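Local coordinates for putative conjugative transposon recombinase (Clostridium difficile, PDB 3G13) that probably binds DNA and carries out strand exchange as a serine recombinase, the present fragment being its N-terminal resolvase-type catalytic domain, at the interface of chains A and B. Residues are numbered along the deposited sequence; one frame, centred on the assembly and turned at random. Chains: chain A/B, Putative conjugative transposon recombinase.

Contact 1 and contact 2 are neighbouring parts of one two-fold symmetric interface, the centres of their C-alpha atoms being about 7 Å apart. They share B:Gln135, whose backbone end lies in contact 1 and whose amide enters contact 2. Both patches are built around helix 120-138 of chain B. This helix, and by symmetry its counterpart in chain A, packs against the partner's catalytic domain. Contact 1 is rich in charge and includes bridging waters; contact 2 buries an amide near the start of helix 91-102. The arrangement probably reflects the dimers typical of resolvases, although the deposited assembly alone does not prove it.

Contact 1: the interface of chains A and B. Residues chain A 13, 83, 85, 113; chain B 131, 134-135, 138-139.
B:Glu138, the last residue of helix 120-138, reaches A:Arg13 and A:Ser85 in the catalytic domain of a serine recombinase. A:Arg13 contributes an active-site arginine to the conserved motif around the nucleophilic serine. From the backbone outward, CB of B:Glu138 passes A:Arg13 NH1 at 3.8 Å, and the chain then runs extended to its carboxylate (chi2 -179°). B:Glu138 OE1 takes both terminal nitrogens of A:Arg13, with A:Arg13 NH2 at 2.9 Å in a salt bridge. That oxygen lies in the guanidinium plane, but the two flat groups are turned 71° apart, and the arginine approaches from above the carboxylate plane. The hydroxyl A:Ser85 OG is a third donor, 2.7 Å from B:Glu138 OE1. A:Ser83 OG shares a 2.7 Å hydrogen bond with A:Ser85 OG and helps position it. The other oxygen, OE2, accepts NE2 of B:Gln134 one helical turn back, a bond that should limit rotation of the carboxylate. A:Ser85 CB packs against B:Gln135 CA at 3.5 Å. Just past the helix end, B:Asn139 ND2 sends a nearly straight bond to A:Ser85 O, 2.9 Å away, and also bonds B:Gln135 O, tying the two backbones together. Water 2 joins A:Arg13 NH1, A:Ser85 O and B:Asn139 OD1. Two turns earlier on the helix, B:Ser131 OG donates to the anti lone pair of A:Glu113 OE2 at 2.8 Å, while water 1 connects this carboxylate oxygen to B:Gln134 OE1.

Contact 2: the interface of chains A and B. Residues chain A 84, 88-91, 94, 136; chain B 132, 135.
The side-chain amide nitrogen NE2 of B:Gln135 is gripped by chain A oxygens around the conserved arginine-containing active-site segment of serine recombinases that includes A:Ser85 and A:Arg89. Its well-formed bond runs to the hydroxyl A:Thr94 OG1, 2.9 Å from B:Gln135 NE2, fairly straight and close to the amide plane. The carbonyl oxygens of A:Ile84 and A:Ala88 also accept from NE2, but at bent angles, and both bonds are weak. The glutamine extends away from helix 120-138 into chain A, with CG opposite the backbone N (chi1 -177°) and the chain straight through chi2; the amide plane is then turned at chi3 (75°), which presents its faces to A:Ile84 and A:Asn90. On the way, B:Gln135 CG passes A:Ala88 O at 3.5 Å. The flat amide is sandwiched: A:Ile84 CG2 lies over one face, 3.4 Å from B:Gln135 NE2, and A:Asn90 CA over the other, 3.7 Å from B:Gln135 CD. Oxygen OE1 lies over the peptide joining A:Asn90 and A:Thr91. A:Thr94 OG1 is itself positioned by a second-shell bond, donating to A:Asn90 O at 2.8 Å from above that carbonyl's plane, which leaves the hydroxyl oxygen to accept from the glutamine. One turn before B:Gln135 on helix 120-138 of chain B, B:Val132 meets A:Thr91 crosswise, B:Val132 CG1 being 3.7 Å from A:Thr91 OG1. That threonine hydroxyl donates to A:Glu136 OE2, so the valine methyl packs beside a polar pair belonging to chain A.

Contact 1: the interface of chains A and B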
ATOM      1  N   ARG A  13      14.468  -2.065  15.839  1.00 21.08           N
ATOM      2  CA  ARG A  13      14.662  -3.488  15.636  1.00 22.80           C
ATOM      3  C   ARG A  13      16.162  -3.737  15.737  1.00 23.81           C
ATOM      4  O   ARG A  13      16.941  -3.078  15.033  1.00 23.30           O
ATOM      5  CB  ARG A  13      14.128  -3.950  14.282  1.00 22.47           C
ATOM      6  CG  ARG A  13      14.237  -5.452  14.083  1.00 22.95           C
ATOM      7  CD  ARG A  13      13.580  -5.876  12.775  1.00 24.35           C
ATOM      8  NE  ARG A  13      14.371  -5.430  11.629  1.00 23.70           N
ATOM      9  CZ  ARG A  13      13.899  -5.286  10.403  1.00 24.96           C
ATOM     10  NH1 ARG A  13      12.623  -5.549  10.127  1.00 23.78           N
ATOM     11  NH2 ARG A  13      14.719  -4.879   9.452  1.00 25.28           N
ATOM     12  N   SER A  83      11.804   2.417   9.536  1.00 15.31           N
ATOM     13  CA  SER A  83      11.084   2.002   8.330  1.00 16.01           C
ATOM     14  C   SER A  83       9.768   1.369   8.737  1.00 15.34           C
ATOM     15  O   SER A  83       9.610   0.875   9.866  1.00 15.13           O
ATOM     16  CB  SER A  83      11.917   0.975   7.529  1.00 15.59           C
ATOM     17  OG  SER A  83      11.982  -0.233   8.260  1.00 16.50           O
ATOM     18  N   SER A  85       8.811  -1.491   7.655  1.00 17.66           N
ATOM     19  CA  SER A  85       9.150  -2.916   7.820  1.00 20.40           C
ATOM     20  C   SER A  85       9.647  -3.297   9.233  1.00 20.74           C
ATOM     21  O   SER A  85       9.528  -4.463   9.648  1.00 22.39           O
ATOM     22  CB  SER A  85      10.181  -3.317   6.768  1.00 20.69           C
ATOM     23  OG  SER A  85      11.385  -2.581   6.966  1.00 24.51           O
ATOM     24  N   GLU A 113      11.160   6.363   4.722  1.00 15.29           N
ATOM     25  CA  GLU A 113      10.057   6.788   3.853  1.00 14.77           C
ATOM     26  C   GLU A 113       9.803   8.300   3.936  1.00 14.14           C
ATOM     27  O   GLU A 113       9.224   8.860   3.027  1.00 13.77           O
ATOM     28  CB  GLU A 113       8.776   6.053   4.242  1.00 14.13           C
ATOM     29  CG  GLU A 113       8.793   4.550   4.003  1.00 15.26           C
ATOM     30  CD  GLU A 113       9.408   3.772   5.165  1.00 15.51           C
ATOM     31  OE1 GLU A 113       9.976   4.413   6.093  1.00 17.25           O
ATOM     32  OE2 GLU A 113       9.313   2.524   5.152  1.00 15.54           O
TER
ATOM     33  N   SER B 131       7.833  -0.291   0.670  1.00 17.37           N
ATOM     34  CA  SER B 131       7.886  -0.624   2.111  1.00 18.24           C
ATOM     35  C   SER B 131       7.046  -1.870   2.487  1.00 18.55           C
ATOM     36  O   SER B 131       7.485  -2.735   3.248  1.00 17.20           O
ATOM     37  CB  SER B 131       7.446   0.569   2.942  1.00 17.69           C
ATOM     38  OG  SER B 131       8.340   1.630   2.705  1.00 20.67           O
ATOM     39  N   GLN B 134       9.056  -4.754   1.198  1.00 23.40           N
ATOM     40  CA  GLN B 134      10.239  -4.926   2.071  1.00 24.12           C
ATOM     41  C   GLN B 134       9.825  -5.555   3.415  1.00 23.59           C
ATOM     42  O   GLN B 134      10.496  -6.447   3.914  1.00 24.58           O
ATOM     43  CB  GLN B 134      10.988  -3.573   2.281  1.00 24.12           C
ATOM     44  CG  GLN B 134      12.165  -3.598   3.293  1.00 28.06           C
ATOM     45  CD  GLN B 134      12.671  -2.203   3.801  1.00 33.76           C
ATOM     46  OE1 GLN B 134      11.985  -1.163   3.705  1.00 34.23           O
ATOM     47  NE2 GLN B 134      13.889  -2.205   4.364  1.00 35.52           N
ATOM     48  N   GLN B 135       8.731  -5.060   3.995  1.00 22.94           N
ATOM     49  CA  GLN B 135       8.105  -5.610   5.195  1.00 22.53           C
ATOM     50  C   GLN B 135       7.795  -7.108   5.116  1.00 24.08           C
ATOM     51  O   GLN B 135       7.971  -7.836   6.126  1.00 22.41           O
ATOM     52  CB  GLN B 135       6.833  -4.823   5.534  1.00 22.05           C
ATOM     53  CG  GLN B 135       6.112  -5.228   6.793  1.00 19.00           C
ATOM     54  CD  GLN B 135       4.903  -4.342   7.041  1.00 20.60           C
ATOM     55  OE1 GLN B 135       3.888  -4.473   6.373  1.00 21.84           O
ATOM     56  NE2 GLN B 135       5.019  -3.416   7.977  1.00 17.75           N
ATOM     57  N   GLU B 138      11.219  -8.989   5.219  1.00 30.81           N
ATOM     58  CA  GLU B 138      11.889  -8.871   6.520  1.00 30.36           C
ATOM     59  C   GLU B 138      11.162  -9.526   7.692  1.00 31.11           C
ATOM     60  O   GLU B 138      11.740  -9.707   8.762  1.00 31.75           O
ATOM     61  CB  GLU B 138      12.191  -7.393   6.843  1.00 29.67           C
ATOM     62  CG  GLU B 138      13.248  -6.792   5.914  1.00 28.00           C
ATOM     63  CD  GLU B 138      13.583  -5.327   6.214  1.00 26.43           C
ATOM     64  OE1 GLU B 138      13.011  -4.722   7.142  1.00 27.21           O
ATOM     65  OE2 GLU B 138      14.444  -4.778   5.522  1.00 27.20           O
ATOM     66  N   ASN B 139       9.897  -9.876   7.512  1.00 31.71           N
ATOM     67  CA  ASN B 139       9.132 -10.438   8.616  1.00 32.40           C
ATOM     68  C   ASN B 139       8.626 -11.844   8.308  1.00 33.06           C
ATOM     69  O   ASN B 139       7.777 -12.356   9.034  1.00 33.40           O
ATOM     70  CB  ASN B 139       7.983  -9.502   9.007  1.00 31.67           C
ATOM     71  CG  ASN B 139       8.478  -8.205   9.646  1.00 31.75           C
ATOM     72  OD1 ASN B 139       8.753  -8.173  10.846  1.00 31.18           O
ATOM     73  ND2 ASN B 139       8.601  -7.137   8.849  1.00 27.25           N
TER
HETATM   74  O   HOH W   1       9.786  -0.470   5.039  1.00 21.81           O
HETATM   75  O   HOH W   2      10.581  -6.493  11.584  1.00 36.99           O

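Contact 2: the interface of chains A and B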
ATOM      1  N   ILE A  84       8.826   1.351   7.807  1.00 15.12           N
ATOM      2  CA  ILE A  84       7.588   0.613   8.002  1.00 14.80           C
ATOM      3  C   ILE A  84       7.837  -0.885   8.337  1.00 15.24           C
ATOM      4  O   ILE A  84       7.132  -1.468   9.170  1.00 13.87           O
ATOM      5  CB  ILE A  84       6.648   0.750   6.734  1.00 14.43           C
ATOM      6  CG1 ILE A  84       6.015   2.158   6.718  1.00 13.90           C
ATOM      7  CG2 ILE A  84       5.556  -0.307   6.763  1.00 14.36           C
ATOM      8  CD1 ILE A  84       5.518   2.667   5.339  1.00 13.43           C
ATOM      9  N   ALA A  88       6.184  -2.727  12.077  1.00 19.95           N
ATOM     10  CA  ALA A  88       5.240  -3.812  12.225  1.00 20.72           C
ATOM     11  C   ALA A  88       5.540  -4.915  11.210  1.00 21.92           C
ATOM     12  O   ALA A  88       6.347  -4.739  10.285  1.00 22.67           O
ATOM     13  CB  ALA A  88       3.760  -3.329  12.167  1.00 20.94           C
ATOM     14  N   ARG A  89       4.887  -6.049  11.419  1.00 22.48           N
ATOM     15  CA  ARG A  89       5.191  -7.278  10.710  1.00 24.17           C
ATOM     16  C   ARG A  89       4.420  -7.411   9.410  1.00 22.71           C
ATOM     17  O   ARG A  89       4.861  -8.116   8.483  1.00 22.73           O
ATOM     18  CB  ARG A  89       4.869  -8.450  11.632  1.00 24.74           C
ATOM     19  CG  ARG A  89       5.962  -8.635  12.679  1.00 31.79           C
ATOM     20  CD  ARG A  89       5.438  -9.323  13.936  1.00 39.85           C
ATOM     21  NE  ARG A  89       6.550  -9.839  14.724  1.00 45.48           N
ATOM     22  CZ  ARG A  89       6.417 -10.523  15.858  1.00 48.89           C
ATOM     23  NH1 ARG A  89       5.205 -10.761  16.368  1.00 50.78           N
ATOM     24  NH2 ARG A  89       7.506 -10.951  16.496  1.00 50.91           N
ATOM     25  N   ASN A  90       3.279  -6.729   9.337  1.00 21.48           N
ATOM     26  CA  ASN A  90       2.430  -6.817   8.149  1.00 22.06           C
ATOM     27  C   ASN A  90       1.593  -5.567   7.978  1.00 20.85           C
ATOM     28  O   ASN A  90       1.575  -4.718   8.865  1.00 20.49           O
ATOM     29  CB  ASN A  90       1.526  -8.069   8.220  1.00 21.58           C
ATOM     30  CG  ASN A  90       0.691  -8.106   9.475  1.00 24.86           C
ATOM     31  OD1 ASN A  90       0.063  -7.128   9.840  1.00 25.67           O
ATOM     32  ND2 ASN A  90       0.667  -9.267  10.148  1.00 30.19           N
ATOM     33  N   THR A  91       0.856  -5.504   6.871  1.00 19.56           N
ATOM     34  CA  THR A  91       0.017  -4.355   6.553  1.00 19.37           C
ATOM     35  C   THR A  91      -1.081  -4.098   7.588  1.00 19.12           C
ATOM     36  O   THR A  91      -1.264  -2.960   8.027  1.00 18.04           O
ATOM     37  CB  THR A  91      -0.566  -4.492   5.133  1.00 18.58           C
ATOM     38  OG1 THR A  91       0.529  -4.525   4.213  1.00 20.24           O
ATOM     39  CG2 THR A  91      -1.446  -3.289   4.789  1.00 19.76           C
ATOM     40  N   THR A  94       0.361  -2.677  10.755  1.00 18.74           N
ATOM     41  CA  THR A  94       0.816  -1.292  10.487  1.00 18.52           C
ATOM     42  C   THR A  94      -0.369  -0.329  10.608  1.00 17.99           C
ATOM     43  O   THR A  94      -0.276   0.713  11.271  1.00 16.60           O
ATOM     44  CB  THR A  94       1.495  -1.126   9.083  1.00 18.40           C
ATOM     45  OG1 THR A  94       2.554  -2.088   8.901  1.00 18.36           O
ATOM     46  CG2 THR A  94       2.069   0.271   8.935  1.00 18.85           C
ATOM     47  N   GLU A 136      -4.837  -8.086   0.123  1.00 15.94           N
ATOM     48  CA  GLU A 136      -4.123  -9.180   0.768  1.00 17.03           C
ATOM     49  C   GLU A 136      -5.120 -10.142   1.435  1.00 17.70           C
ATOM     50  O   GLU A 136      -4.957 -11.338   1.338  1.00 18.23           O
ATOM     51  CB  GLU A 136      -3.154  -8.681   1.839  1.00 16.75           C
ATOM     52  CG  GLU A 136      -1.930  -7.917   1.336  1.00 19.04           C
ATOM     53  CD  GLU A 136      -1.127  -7.330   2.508  1.00 22.70           C
ATOM     54  OE1 GLU A 136      -1.654  -7.298   3.636  1.00 25.80           O
ATOM     55  OE2 GLU A 136       0.008  -6.891   2.310  1.00 23.56           O
TER
ATOM     56  N   VAL B 132       5.845  -1.960   1.935  1.00 18.81           N
ATOM     57  CA  VAL B 132       5.031  -3.151   2.129  1.00 19.88           C
ATOM     58  C   VAL B 132       5.767  -4.389   1.606  1.00 20.34           C
ATOM     59  O   VAL B 132       5.824  -5.403   2.306  1.00 20.08           O
ATOM     60  CB  VAL B 132       3.621  -3.052   1.470  1.00 20.04           C
ATOM     61  CG1 VAL B 132       2.973  -4.442   1.380  1.00 20.19           C
ATOM     62  CG2 VAL B 132       2.737  -2.108   2.254  1.00 18.98           C
ATOM     63  N   GLN B 135       8.731  -5.060   3.995  1.00 22.94           N
ATOM     64  CA  GLN B 135       8.105  -5.610   5.195  1.00 22.53           C
ATOM     65  C   GLN B 135       7.795  -7.108   5.116  1.00 24.08           C
ATOM     66  O   GLN B 135       7.971  -7.836   6.126  1.00 22.41           O
ATOM     67  CB  GLN B 135       6.833  -4.823   5.534  1.00 22.05           C
ATOM     68  CG  GLN B 135       6.112  -5.228   6.793  1.00 19.00           C
ATOM     69  CD  GLN B 135       4.903  -4.342   7.041  1.00 20.60           C
ATOM     70  OE1 GLN B 135       3.888  -4.473   6.373  1.00 21.84           O
ATOM     71  NE2 GLN B 135       5.019  -3.416   7.977  1.00 17.75           N
TER